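Local coordinates for propionate kinase (Francisella tularensis subsp. tularensis, PDB 3KHY) that transfers a phosphate group between ATP and propionate, and probably also makes acetyl phosphate from acetate, as a magnesium-dependent homodimeric kinase of the acetokinase family, at the interface of chains A and B. Numbering follows the deposited sequence. Chains: chain A/B, Propionate kinase.

Contact 1: the interface of chains A and B. Residues chain A 302, 305-307, 309; chain B 302, 305-307, 309.
A:Ser306 and B:Ser306 meet through their beta-carbons, CB to CB 3.7 Å. They lie near the two-fold axis of the homodimer, where helix 287-307 of each acetokinase-family subunit packs against its twin. Each serine CB also sits on the backbone carbonyl of the opposite Lys302, with A:Ser306 CB 3.5 Å from B:Lys302 O. In A:Ser306 the hydroxyl OG stands between its own backbone N and carbonyl carbon (chi1 88°). This leaves the CB to make the close contact. A:Ala305 CB lies alongside B:Ser306 CA, and the exchanged pair matches it.

The two Ala305 carbonyls converge on one water, which joins them. It lies 2.7 Å from A:Ala305 O and 2.7 Å from B:Ala305 O, so both acceptors have a polar partner at the axis.

Further out, A:Ile309 crosses B:Lys302 at about a right angle, its CD1 3.7 Å from B:Lys302 CG. B:Ile309 takes another rotamer, with CG1 anti to the backbone N (chi1 -163°), so the symmetry is locally broken. B:Lys302 shares a water through its side-chain amine NZ with the phenol of A:Tyr307, whose OH is 2.8 Å from that water. The water lies at the ring edge, in plane. A:Lys302 and B:Tyr307 share another water in the same way.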
ATOM      1  N   LYS A 302      -4.365   3.806 -10.144  1.00 11.78           N
ATOM      2  CA  LYS A 302      -3.375   2.779  -9.824  1.00 13.95           C
ATOM      3  C   LYS A 302      -3.989   1.478  -9.274  1.00 14.93           C
ATOM      4  O   LYS A 302      -3.533   0.381  -9.621  1.00  9.93           O
ATOM      5  CB  LYS A 302      -2.294   3.313  -8.866  1.00 12.09           C
ATOM      6  CG  LYS A 302      -1.192   4.068  -9.605  1.00 17.98           C
ATOM      7  CD  LYS A 302      -0.153   4.637  -8.673  1.00 22.79           C
ATOM      8  CE  LYS A 302       0.678   3.540  -8.029  1.00 24.32           C
ATOM      9  NZ  LYS A 302       1.688   4.165  -7.139  1.00 24.05           N
ATOM     10  N   ALA A 305      -5.813  -0.307 -12.160  1.00 10.23           N
ATOM     11  CA  ALA A 305      -4.792  -0.995 -12.956  1.00 17.71           C
ATOM     12  C   ALA A 305      -4.291  -2.266 -12.274  1.00 18.14           C
ATOM     13  O   ALA A 305      -4.123  -3.318 -12.924  1.00 14.10           O
ATOM     14  CB  ALA A 305      -3.620  -0.059 -13.255  1.00 13.22           C
ATOM     15  N   SER A 306      -4.059  -2.187 -10.963  0.50 10.12           N
ATOM     16  CA  SER A 306      -3.516  -3.330 -10.228  0.50  9.37           C
ATOM     17  C   SER A 306      -4.517  -4.475 -10.185  0.50  9.40           C
ATOM     18  O   SER A 306      -4.131  -5.643 -10.170  0.50 12.68           O
ATOM     19  CB  SER A 306      -3.101  -2.944  -8.799  0.50 15.19           C
ATOM     20  OG  SER A 306      -4.177  -3.069  -7.888  0.50 25.66           O
ATOM     21  N   TYR A 307      -5.800  -4.139 -10.159  1.00 10.70           N
ATOM     22  CA  TYR A 307      -6.853  -5.165 -10.136  1.00 14.74           C
ATOM     23  C   TYR A 307      -7.132  -5.827 -11.488  1.00 16.38           C
ATOM     24  O   TYR A 307      -7.837  -6.842 -11.557  1.00 13.53           O
ATOM     25  CB  TYR A 307      -8.153  -4.588  -9.560  1.00 12.47           C
ATOM     26  CG  TYR A 307      -8.089  -4.295  -8.065  1.00 10.19           C
ATOM     27  CD1 TYR A 307      -6.936  -4.557  -7.323  1.00 15.28           C
ATOM     28  CD2 TYR A 307      -9.179  -3.737  -7.407  1.00 14.46           C
ATOM     29  CE1 TYR A 307      -6.885  -4.274  -5.937  1.00  9.72           C
ATOM     30  CE2 TYR A 307      -9.140  -3.450  -6.050  1.00 12.40           C
ATOM     31  CZ  TYR A 307      -8.000  -3.717  -5.322  1.00 14.49           C
ATOM     32  OH  TYR A 307      -7.998  -3.421  -3.969  1.00 13.67           O
ATOM     33  N   ILE A 309      -5.265  -7.648 -13.011  1.00 15.99           N
ATOM     34  CA  ILE A 309      -4.722  -9.014 -12.972  1.00 13.96           C
ATOM     35  C   ILE A 309      -5.774 -10.092 -12.748  1.00 15.91           C
ATOM     36  O   ILE A 309      -5.569 -11.242 -13.153  1.00 16.27           O
ATOM     37  CB  ILE A 309      -3.653  -9.226 -11.878  1.00 18.48           C
ATOM     38  CG1 ILE A 309      -4.256  -8.991 -10.488  1.00 17.14           C
ATOM     39  CG2 ILE A 309      -2.433  -8.372 -12.120  1.00 24.23           C
ATOM     40  CD1 ILE A 309      -3.349  -9.482  -9.357  1.00 28.31           C
TER
ATOM     41  N   LYS B 302       0.928  -7.576  -8.515  1.00 13.64           N
ATOM     42  CA  LYS B 302       0.053  -6.431  -8.334  1.00 13.08           C
ATOM     43  C   LYS B 302       0.742  -5.107  -8.662  1.00 13.87           C
ATOM     44  O   LYS B 302       0.137  -4.212  -9.247  1.00 12.15           O
ATOM     45  CB  LYS B 302      -0.539  -6.412  -6.921  1.00 14.98           C
ATOM     46  CG  LYS B 302      -1.740  -7.347  -6.791  1.00 20.86           C
ATOM     47  CD  LYS B 302      -2.363  -7.274  -5.427  1.00 26.36           C
ATOM     48  CE  LYS B 302      -2.993  -5.914  -5.167  1.00 23.58           C
ATOM     49  NZ  LYS B 302      -3.498  -5.926  -3.770  1.00 19.46           N
ATOM     50  N   ALA B 305       1.236  -4.848 -12.489  1.00 10.92           N
ATOM     51  CA  ALA B 305      -0.059  -4.495 -13.055  1.00 13.61           C
ATOM     52  C   ALA B 305      -0.372  -3.028 -12.888  1.00 14.76           C
ATOM     53  O   ALA B 305      -0.840  -2.381 -13.819  1.00 15.75           O
ATOM     54  CB  ALA B 305      -1.171  -5.333 -12.426  1.00 10.29           C
ATOM     55  N   SER B 306      -0.127  -2.493 -11.695  0.50 12.64           N
ATOM     56  CA  SER B 306      -0.447  -1.098 -11.424  0.50 13.22           C
ATOM     57  C   SER B 306       0.403  -0.153 -12.262  0.50 13.69           C
ATOM     58  O   SER B 306      -0.074   0.907 -12.670  0.50 13.22           O
ATOM     59  CB  SER B 306      -0.287  -0.760  -9.934  0.50 13.88           C
ATOM     60  OG  SER B 306       1.074  -0.582  -9.582  0.50 27.74           O
ATOM     61  N   TYR B 307       1.658  -0.525 -12.506  1.00 12.82           N
ATOM     62  CA  TYR B 307       2.563   0.336 -13.263  1.00 12.78           C
ATOM     63  C   TYR B 307       2.307   0.299 -14.765  1.00 16.46           C
ATOM     64  O   TYR B 307       2.864   1.100 -15.491  1.00 13.80           O
ATOM     65  CB  TYR B 307       4.031   0.011 -12.990  1.00  9.78           C
ATOM     66  CG  TYR B 307       4.527   0.372 -11.597  1.00 11.64           C
ATOM     67  CD1 TYR B 307       3.713   1.050 -10.692  1.00  9.36           C
ATOM     68  CD2 TYR B 307       5.808   0.003 -11.185  1.00 11.84           C
ATOM     69  CE1 TYR B 307       4.165   1.362  -9.410  1.00  9.39           C
ATOM     70  CE2 TYR B 307       6.268   0.318  -9.915  1.00 15.79           C
ATOM     71  CZ  TYR B 307       5.451   0.992  -9.036  1.00 13.87           C
ATOM     72  OH  TYR B 307       5.919   1.295  -7.777  1.00  9.49           O
ATOM     73  N   ILE B 309      -0.107   1.405 -16.071  0.50 13.09           N
ATOM     74  CA  ILE B 309      -0.797   2.659 -16.302  0.50 14.59           C
ATOM     75  C   ILE B 309       0.096   3.688 -17.004  0.50  9.06           C
ATOM     76  O   ILE B 309      -0.396   4.576 -17.702  0.50 11.04           O
ATOM     77  CB  ILE B 309      -1.287   3.235 -14.961  0.50 22.10           C
ATOM     78  CG1 ILE B 309      -2.358   4.296 -15.179  0.50 29.49           C
ATOM     79  CG2 ILE B 309      -0.117   3.786 -14.153  0.50 14.16           C
ATOM     80  CD1 ILE B 309      -2.907   4.846 -13.887  0.50 30.42           C
TER
HETATM   81  O   HOH W   1      -2.909  -3.294 -15.382  1.00 18.17           O
HETATM   82  O   HOH W   2      -5.641  -4.183  -2.671  1.00 18.41           O
HETATM   83  O   HOH W   3       3.983   2.595  -6.418  1.00 23.38           O

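Contact 2: the interface of chains A and B. Residues chain A 291, 294-295, 298, 337; chain B 152.
B:Tyr152 lies across one side of chain A helix 287-307, touching A:Leu291, A:Glu294, A:Ile295 and A:His298 at this homodimer interface. The tight part starts at the tyrosine backbone. A:Ile295 CG1 is 3.7 Å from B:Tyr152 CA and also touches the carbonyl O. The tyrosine CB touches both A:Leu291 CD1 and A:Glu294 CB, 3.8 Å from the latter.

The phenol ring points an edge at A:His298. The planes stand 84° apart, and B:Tyr152 CE1 lies over one imidazole face, offset toward its rim. A:His298 CB meets the tyrosine ring at its edge, in plane. The histidine CG is anti to the backbone N, which brings the imidazole to the tyrosine, and chi2 of 72° turns its face to the phenol edge.

The looser side is polar and bridged by water. One water lies 2.9 Å from A:His298 ND1 and 3.1 Å from the phenol B:Tyr152 OH. Another links the carbonyls A:Ile295 O and B:Tyr152 O, 2.7 Å from the latter. Beside the ring, A:Lys337 NZ makes a salt bridge to the A:Glu294 carboxylate, 2.6 Å to OE1. It arrives on the syn side, 35° out of plane, and probably steadies both side chains.

In the fold, B:Tyr152 belongs to short helix 151-154. It docks on helix 287-307, with A:Lys337 coming from the end of helix 328-337.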
ATOM      1  N   LEU A 291      -3.910  19.770  -7.153  1.00 14.95           N
ATOM      2  CA  LEU A 291      -2.980  18.700  -6.761  1.00 14.34           C
ATOM      3  C   LEU A 291      -3.689  17.608  -5.977  1.00 14.03           C
ATOM      4  O   LEU A 291      -3.403  16.420  -6.149  1.00 16.32           O
ATOM      5  CB  LEU A 291      -1.821  19.254  -5.920  1.00 13.20           C
ATOM      6  CG  LEU A 291      -0.800  18.210  -5.453  1.00 16.43           C
ATOM      7  CD1 LEU A 291      -0.126  17.499  -6.649  1.00 13.41           C
ATOM      8  CD2 LEU A 291       0.249  18.824  -4.521  1.00 15.58           C
ATOM      9  N   GLU A 294      -5.433  15.475  -8.426  1.00 12.23           N
ATOM     10  CA  GLU A 294      -4.470  14.629  -9.130  1.00 16.26           C
ATOM     11  C   GLU A 294      -4.046  13.462  -8.235  1.00 14.51           C
ATOM     12  O   GLU A 294      -4.054  12.314  -8.663  1.00 11.56           O
ATOM     13  CB  GLU A 294      -3.230  15.417  -9.573  1.00 11.21           C
ATOM     14  CG  GLU A 294      -3.518  16.491 -10.629  1.00 19.05           C
ATOM     15  CD  GLU A 294      -4.181  15.904 -11.860  1.00 18.26           C
ATOM     16  OE1 GLU A 294      -3.523  15.097 -12.561  1.00 17.84           O
ATOM     17  OE2 GLU A 294      -5.361  16.229 -12.111  1.00 19.87           O
ATOM     18  N   ILE A 295      -3.671  13.752  -6.992  1.00 12.79           N
ATOM     19  CA  ILE A 295      -3.245  12.669  -6.087  1.00 10.36           C
ATOM     20  C   ILE A 295      -4.389  11.663  -5.891  1.00 10.93           C
ATOM     21  O   ILE A 295      -4.200  10.458  -6.004  1.00 11.32           O
ATOM     22  CB  ILE A 295      -2.749  13.228  -4.745  1.00 13.03           C
ATOM     23  CG1 ILE A 295      -1.505  14.091  -4.972  1.00 12.05           C
ATOM     24  CG2 ILE A 295      -2.414  12.098  -3.779  1.00 14.37           C
ATOM     25  CD1 ILE A 295      -1.040  14.828  -3.722  1.00 15.19           C
ATOM     26  N   HIS A 298      -5.197   9.722  -9.327  1.00 15.14           N
ATOM     27  CA  HIS A 298      -4.118   8.810  -9.719  1.00 14.57           C
ATOM     28  C   HIS A 298      -4.096   7.564  -8.848  1.00 16.58           C
ATOM     29  O   HIS A 298      -3.857   6.451  -9.325  1.00 12.42           O
ATOM     30  CB  HIS A 298      -2.775   9.511  -9.631  1.00 10.98           C
ATOM     31  CG  HIS A 298      -1.634   8.660 -10.080  1.00 18.52           C
ATOM     32  ND1 HIS A 298      -1.423   8.343 -11.406  1.00 31.55           N
ATOM     33  CD2 HIS A 298      -0.650   8.049  -9.383  1.00 15.45           C
ATOM     34  CE1 HIS A 298      -0.355   7.573 -11.505  1.00 28.21           C
ATOM     35  NE2 HIS A 298       0.136   7.385 -10.293  1.00 23.93           N
ATOM     36  N   LYS A 337      -6.589   9.044 -16.647  1.00 14.54           N
ATOM     37  CA  LYS A 337      -5.340   8.427 -16.206  1.00 16.53           C
ATOM     38  C   LYS A 337      -5.254   6.945 -16.571  1.00 15.67           C
ATOM     39  O   LYS A 337      -4.201   6.332 -16.451  1.00 16.22           O
ATOM     40  CB  LYS A 337      -5.142   8.659 -14.701  1.00 19.51           C
ATOM     41  CG  LYS A 337      -4.798  10.126 -14.403  1.00 17.31           C
ATOM     42  CD  LYS A 337      -4.742  10.447 -12.921  1.00 16.65           C
ATOM     43  CE  LYS A 337      -4.065  11.807 -12.688  1.00 17.72           C
ATOM     44  NZ  LYS A 337      -4.675  12.931 -13.479  1.00 14.52           N
TER
ATOM     45  N   TYR B 152       2.498  14.540  -7.591  1.00 13.27           N
ATOM     46  CA  TYR B 152       1.203  13.879  -7.443  1.00 15.18           C
ATOM     47  C   TYR B 152       1.342  12.369  -7.260  1.00 12.13           C
ATOM     48  O   TYR B 152       0.376  11.692  -6.902  1.00 13.16           O
ATOM     49  CB  TYR B 152       0.257  14.204  -8.596  1.00 14.71           C
ATOM     50  CG  TYR B 152       0.517  13.467  -9.897  1.00 14.16           C
ATOM     51  CD1 TYR B 152      -0.225  12.346 -10.238  1.00 15.56           C
ATOM     52  CD2 TYR B 152       1.451  13.940 -10.816  1.00 14.48           C
ATOM     53  CE1 TYR B 152      -0.005  11.680 -11.432  1.00 17.70           C
ATOM     54  CE2 TYR B 152       1.669  13.284 -12.021  1.00 22.12           C
ATOM     55  CZ  TYR B 152       0.936  12.148 -12.316  1.00 22.37           C
ATOM     56  OH  TYR B 152       1.135  11.482 -13.502  1.00 26.98           O
TER
HETATM   57  O   HOH W   4      -1.098   9.514  -6.258  1.00 22.75           O
HETATM   58  O   HOH W   5      -1.375   9.652 -13.977  1.00 33.57           O

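Contact 3: the interface of chains A and B. Residues chain A 151-152, 155; chain B 291, 294-295.
A:Tyr152 and B:Glu294 cross obliquely, with the phenol and carboxylate planes 72° apart. They touch at their bases, CB to CB 3.7 Å, in this part of the homodimer interface. The tyrosine CG stands between its own backbone N and carbonyl carbon (chi1 74°). The base of the ring lies near B:Glu294 CB, while the phenol runs on away from it. The glutamate chain bends at chi2 (-55°), which carries its carboxylate away from this base contact.

B:Leu291 also reaches the tyrosine base, next to B:Glu294. Its branch CD1 lies 3.9 Å from A:Tyr152 CB, while the second branch, CD2, turns to A:Glu155. The leucine and A:Glu155 side chains cross at about a right angle. There the carboxylate oxygen A:Glu155 OE1 is 3.5 Å from B:Leu291 CD2, a van der Waals contact.

B:Ile295 packs against the backbone end of the tyrosine. Its CG1 is 3.7 Å from A:Tyr152 CA and 3.6 Å from A:Tyr152 O. That carbonyl is also served by water, which lies 2.8 Å from A:Tyr152 O and 3.1 Å from B:Ile295 O. The water thus connects the two backbones beside the apolar contact.

The site seats short helix 151-154 of chain A on helix 287-307 of chain B and so helps hold the dimer together.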
ATOM      1  N   SER A 151      -6.209 -16.120   1.554  1.00 16.83           N
ATOM      2  CA  SER A 151      -5.175 -15.750   2.523  1.00 17.68           C
ATOM      3  C   SER A 151      -3.927 -15.129   1.922  1.00 14.23           C
ATOM      4  O   SER A 151      -3.355 -14.216   2.513  1.00 19.52           O
ATOM      5  CB  SER A 151      -4.787 -16.976   3.365  1.00 19.13           C
ATOM      6  OG  SER A 151      -5.890 -17.377   4.158  1.00 28.08           O
ATOM      7  N   TYR A 152      -3.483 -15.613   0.764  1.00 13.69           N
ATOM      8  CA  TYR A 152      -2.292 -15.026   0.147  1.00 12.62           C
ATOM      9  C   TYR A 152      -2.538 -13.581  -0.300  1.00 13.45           C
ATOM     10  O   TYR A 152      -1.601 -12.854  -0.630  1.00 16.87           O
ATOM     11  CB  TYR A 152      -1.758 -15.879  -1.018  1.00 20.43           C
ATOM     12  CG  TYR A 152      -2.566 -15.816  -2.297  1.00 16.77           C
ATOM     13  CD1 TYR A 152      -2.222 -14.938  -3.322  1.00 22.05           C
ATOM     14  CD2 TYR A 152      -3.662 -16.650  -2.489  1.00 22.39           C
ATOM     15  CE1 TYR A 152      -2.963 -14.881  -4.504  1.00 20.69           C
ATOM     16  CE2 TYR A 152      -4.401 -16.603  -3.660  1.00 26.39           C
ATOM     17  CZ  TYR A 152      -4.052 -15.721  -4.660  1.00 25.36           C
ATOM     18  OH  TYR A 152      -4.805 -15.684  -5.817  1.00 29.43           O
ATOM     19  N   GLU A 155      -3.626 -11.711   3.968  1.00 13.63           N
ATOM     20  CA  GLU A 155      -2.577 -11.661   4.985  1.00 15.77           C
ATOM     21  C   GLU A 155      -1.477 -10.649   4.664  1.00 14.57           C
ATOM     22  O   GLU A 155      -1.094 -10.470   3.514  1.00 15.48           O
ATOM     23  CB  GLU A 155      -1.967 -13.055   5.212  1.00 18.24           C
ATOM     24  CG  GLU A 155      -2.895 -14.022   5.949  1.00 16.42           C
ATOM     25  CD  GLU A 155      -2.241 -15.367   6.259  1.00 25.50           C
ATOM     26  OE1 GLU A 155      -0.989 -15.482   6.201  1.00 21.58           O
ATOM     27  OE2 GLU A 155      -2.989 -16.314   6.564  1.00 25.47           O
TER
ATOM     28  N   LEU B 291       3.034 -20.648   1.134  1.00 19.51           N
ATOM     29  CA  LEU B 291       2.241 -19.434   1.308  1.00 19.87           C
ATOM     30  C   LEU B 291       3.114 -18.188   1.163  1.00 18.57           C
ATOM     31  O   LEU B 291       2.706 -17.203   0.554  1.00 16.68           O
ATOM     32  CB  LEU B 291       1.544 -19.427   2.681  1.00 14.67           C
ATOM     33  CG  LEU B 291       0.718 -18.181   3.035  1.00 14.42           C
ATOM     34  CD1 LEU B 291      -0.417 -17.928   2.037  1.00 17.18           C
ATOM     35  CD2 LEU B 291       0.160 -18.296   4.478  1.00 16.69           C
ATOM     36  N   GLU B 294       3.546 -17.379  -2.360  1.00 19.83           N
ATOM     37  CA  GLU B 294       2.342 -16.833  -2.962  1.00 19.10           C
ATOM     38  C   GLU B 294       2.180 -15.367  -2.615  1.00 15.58           C
ATOM     39  O   GLU B 294       1.910 -14.553  -3.492  1.00 15.29           O
ATOM     40  CB  GLU B 294       1.099 -17.621  -2.547  1.00 14.73           C
ATOM     41  CG  GLU B 294       1.104 -19.065  -3.080  1.00 16.63           C
ATOM     42  CD  GLU B 294       1.272 -19.119  -4.599  1.00 19.48           C
ATOM     43  OE1 GLU B 294       0.413 -18.585  -5.317  1.00 21.50           O
ATOM     44  OE2 GLU B 294       2.271 -19.684  -5.080  1.00 23.33           O
ATOM     45  N   ILE B 295       2.337 -15.025  -1.339  1.00 12.78           N
ATOM     46  CA  ILE B 295       2.154 -13.630  -0.918  1.00 15.26           C
ATOM     47  C   ILE B 295       3.200 -12.743  -1.603  1.00 13.71           C
ATOM     48  O   ILE B 295       2.884 -11.692  -2.150  1.00 11.27           O
ATOM     49  CB  ILE B 295       2.267 -13.500   0.617  1.00 19.32           C
ATOM     50  CG1 ILE B 295       1.122 -14.270   1.293  1.00 17.45           C
ATOM     51  CG2 ILE B 295       2.281 -12.031   1.052  1.00 15.62           C
ATOM     52  CD1 ILE B 295       1.255 -14.341   2.813  1.00 17.94           C
TER
HETATM   53  O   HOH W   6       0.033 -10.764  -1.516  1.00 24.24           O

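Contact 4: the interface of chains A and B. Residues chain A 237-238, 240-241, 244-245; chain B 156, 158, 168, 222.
A:Ile237 covers one face of the B:Tyr156 phenol ring in a CH-pi contact. Its CG1 stands over the ring centre, 3.8 Å from the centroid, and the side chains cross at about a right angle. The isoleucine CG1 is anti to the backbone N (chi1 -170°), which sends this branch over the ring. Its end continues past the tyrosine, with CD1 3.7 Å from B:Ile158 CG2.

Apolar packing continues along helix 241-249. B:Ile168 lies obliquely against A:Tyr244, its CD1 3.7 Å from ring atom CD1. A:Ile241 crosses B:Ile168 at about a right angle, and their CG2 branches meet at 4.0 Å. B:Leu222 fills in beside them, its CD2 touching A:Tyr244 CB and A:Ile241 CG2.

The polar group is A:Asp238. Its OD1 accepts from the backbone N of A:Ser240 at 2.8 Å and from the hydroxyl OG of A:Ser240 at 2.7 Å. Both donors approach from the same face of the carboxylate, the N-H bond being fairly straight at 164°. They probably hold the carboxylate in place. Its OD2 comes close to B:Leu222 N, but that N-H points elsewhere, so the pair is not a hydrogen bond.

The patch joins the loop before helix 241-249, and the helix itself, to loops of the partner, adding largely apolar contact to the homodimer.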
ATOM      1  N   ILE A 237       0.162   4.609   3.106  1.00 14.12           N
ATOM      2  CA  ILE A 237       1.335   5.393   3.485  1.00 14.20           C
ATOM      3  C   ILE A 237       2.418   4.471   4.069  1.00 12.11           C
ATOM      4  O   ILE A 237       2.115   3.394   4.586  1.00 14.84           O
ATOM      5  CB  ILE A 237       0.950   6.511   4.479  1.00 15.71           C
ATOM      6  CG1 ILE A 237       2.105   7.487   4.705  1.00 14.20           C
ATOM      7  CG2 ILE A 237       0.485   5.922   5.819  1.00 15.14           C
ATOM      8  CD1 ILE A 237       1.626   8.793   5.337  1.00 19.78           C
ATOM      9  N   ASP A 238       3.682   4.871   3.939  1.00 12.58           N
ATOM     10  CA  ASP A 238       4.814   4.075   4.449  1.00 14.09           C
ATOM     11  C   ASP A 238       4.652   4.014   5.969  1.00 18.41           C
ATOM     12  O   ASP A 238       4.484   5.059   6.624  1.00 16.29           O
ATOM     13  CB  ASP A 238       6.126   4.781   4.065  1.00 12.54           C
ATOM     14  CG  ASP A 238       7.373   4.007   4.461  1.00 14.94           C
ATOM     15  OD1 ASP A 238       7.308   3.075   5.293  1.00 16.36           O
ATOM     16  OD2 ASP A 238       8.448   4.360   3.924  1.00 17.26           O
ATOM     17  N   SER A 240       6.777   3.592   8.024  1.00 13.50           N
ATOM     18  CA  SER A 240       7.929   4.291   8.612  1.00 16.47           C
ATOM     19  C   SER A 240       7.604   5.685   9.117  1.00 18.07           C
ATOM     20  O   SER A 240       8.423   6.300   9.814  1.00 15.40           O
ATOM     21  CB  SER A 240       9.047   4.443   7.582  1.00 17.38           C
ATOM     22  OG  SER A 240       9.398   3.208   7.020  1.00 19.27           O
ATOM     23  N   ILE A 241       6.451   6.225   8.730  1.00 12.87           N
ATOM     24  CA  ILE A 241       6.135   7.585   9.145  1.00 12.50           C
ATOM     25  C   ILE A 241       5.914   7.677  10.657  1.00 17.76           C
ATOM     26  O   ILE A 241       6.069   8.746  11.236  1.00 21.03           O
ATOM     27  CB  ILE A 241       4.942   8.218   8.368  1.00 24.67           C
ATOM     28  CG1 ILE A 241       3.664   7.397   8.520  1.00 20.62           C
ATOM     29  CG2 ILE A 241       5.282   8.382   6.891  1.00 30.88           C
ATOM     30  CD1 ILE A 241       2.818   7.805   9.698  1.00 33.62           C
ATOM     31  N   TYR A 244       9.323   8.145  12.297  1.00 17.45           N
ATOM     32  CA  TYR A 244       9.814   9.453  11.914  1.00 19.74           C
ATOM     33  C   TYR A 244       9.170  10.574  12.743  1.00 19.66           C
ATOM     34  O   TYR A 244       9.856  11.408  13.336  1.00 21.22           O
ATOM     35  CB  TYR A 244       9.622   9.704  10.420  1.00 20.64           C
ATOM     36  CG  TYR A 244      10.161  11.055  10.021  1.00 23.88           C
ATOM     37  CD1 TYR A 244       9.350  12.177  10.032  1.00 28.70           C
ATOM     38  CD2 TYR A 244      11.497  11.212   9.679  1.00 25.45           C
ATOM     39  CE1 TYR A 244       9.850  13.415   9.683  1.00 33.92           C
ATOM     40  CE2 TYR A 244      12.003  12.442   9.332  1.00 30.53           C
ATOM     41  CZ  TYR A 244      11.179  13.537   9.333  1.00 37.67           C
ATOM     42  OH  TYR A 244      11.693  14.763   8.989  1.00 48.40           O
ATOM     43  N   ILE A 245       7.851  10.584  12.804  1.00 18.34           N
ATOM     44  CA  ILE A 245       7.157  11.612  13.574  1.00 19.70           C
ATOM     45  C   ILE A 245       7.398  11.493  15.080  1.00 20.69           C
ATOM     46  O   ILE A 245       7.686  12.481  15.746  1.00 27.54           O
ATOM     47  CB  ILE A 245       5.652  11.617  13.261  1.00 21.16           C
ATOM     48  CG1 ILE A 245       5.444  12.046  11.798  1.00 20.16           C
ATOM     49  CG2 ILE A 245       4.910  12.546  14.223  1.00 23.02           C
ATOM     50  CD1 ILE A 245       4.007  11.967  11.332  1.00 21.68           C
TER
ATOM     51  N   TYR B 156       2.334  11.930  -0.185  1.00 10.83           N
ATOM     52  CA  TYR B 156       1.262  11.215   0.498  1.00 10.99           C
ATOM     53  C   TYR B 156       0.100  12.171   0.723  1.00 16.47           C
ATOM     54  O   TYR B 156       0.273  13.392   0.633  1.00 16.51           O
ATOM     55  CB  TYR B 156       1.755  10.693   1.846  1.00 11.54           C
ATOM     56  CG  TYR B 156       2.863   9.664   1.728  1.00 13.08           C
ATOM     57  CD1 TYR B 156       2.642   8.442   1.097  1.00 14.40           C
ATOM     58  CD2 TYR B 156       4.131   9.912   2.249  1.00 14.09           C
ATOM     59  CE1 TYR B 156       3.658   7.486   0.993  1.00 19.88           C
ATOM     60  CE2 TYR B 156       5.149   8.965   2.149  1.00 18.36           C
ATOM     61  CZ  TYR B 156       4.903   7.754   1.522  1.00 16.70           C
ATOM     62  OH  TYR B 156       5.911   6.811   1.413  1.00 19.47           O
ATOM     63  N   ILE B 158      -1.409  13.760   3.201  1.00 12.94           N
ATOM     64  CA  ILE B 158      -1.252  14.161   4.596  1.00 14.34           C
ATOM     65  C   ILE B 158      -1.136  15.686   4.617  1.00 14.36           C
ATOM     66  O   ILE B 158      -1.045  16.305   3.552  1.00 17.41           O
ATOM     67  CB  ILE B 158       0.026  13.543   5.216  1.00 14.11           C
ATOM     68  CG1 ILE B 158       1.268  13.972   4.430  1.00 18.80           C
ATOM     69  CG2 ILE B 158      -0.078  12.029   5.279  1.00 10.13           C
ATOM     70  CD1 ILE B 158       2.581  13.401   4.995  1.00 20.24           C
ATOM     71  N   ILE B 168       8.323  14.853   4.414  1.00 21.55           N
ATOM     72  CA  ILE B 168       7.750  13.513   4.352  1.00 18.23           C
ATOM     73  C   ILE B 168       7.089  13.273   2.993  1.00 20.71           C
ATOM     74  O   ILE B 168       6.138  13.962   2.623  1.00 15.54           O
ATOM     75  CB  ILE B 168       6.742  13.276   5.481  1.00 19.31           C
ATOM     76  CG1 ILE B 168       7.454  13.351   6.839  1.00 21.82           C
ATOM     77  CG2 ILE B 168       6.045  11.946   5.291  1.00 16.62           C
ATOM     78  CD1 ILE B 168       6.502  13.421   8.039  1.00 21.78           C
ATOM     79  N   LEU B 222       9.146   6.441   2.144  1.00 16.76           N
ATOM     80  CA  LEU B 222       9.991   7.355   2.893  1.00 14.90           C
ATOM     81  C   LEU B 222      11.308   6.645   3.148  1.00 16.93           C
ATOM     82  O   LEU B 222      12.384   7.249   3.080  1.00 21.99           O
ATOM     83  CB  LEU B 222       9.317   7.702   4.227  1.00 17.47           C
ATOM     84  CG  LEU B 222      10.066   8.632   5.187  1.00 22.44           C
ATOM     85  CD1 LEU B 222      10.168  10.013   4.589  1.00 25.44           C
ATOM     86  CD2 LEU B 222       9.362   8.689   6.543  1.00 26.85           C
TER

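The four contacts belong to one two-fold symmetric homodimer interface. Helix 287-307 links three of them: contact 1 uses its C-terminal end, while contacts 2 and 3 use its earlier turns. Contacts 2 and 3 are overlapping parts of twin contacts with the chains exchanged, both built on Tyr152 against Leu291, Glu294 and Ile295. Their C-alpha centres are about 30 Å apart, and that of contact 1 lies 16 Å and 18 Å from them. Contact 4 uses helix 241-249 instead, 18 Å from contact 2. The contact centres lie 21 to 27 Å from A:Asp142, the predicted catalytic residue of chain A, which suggests a role in assembly.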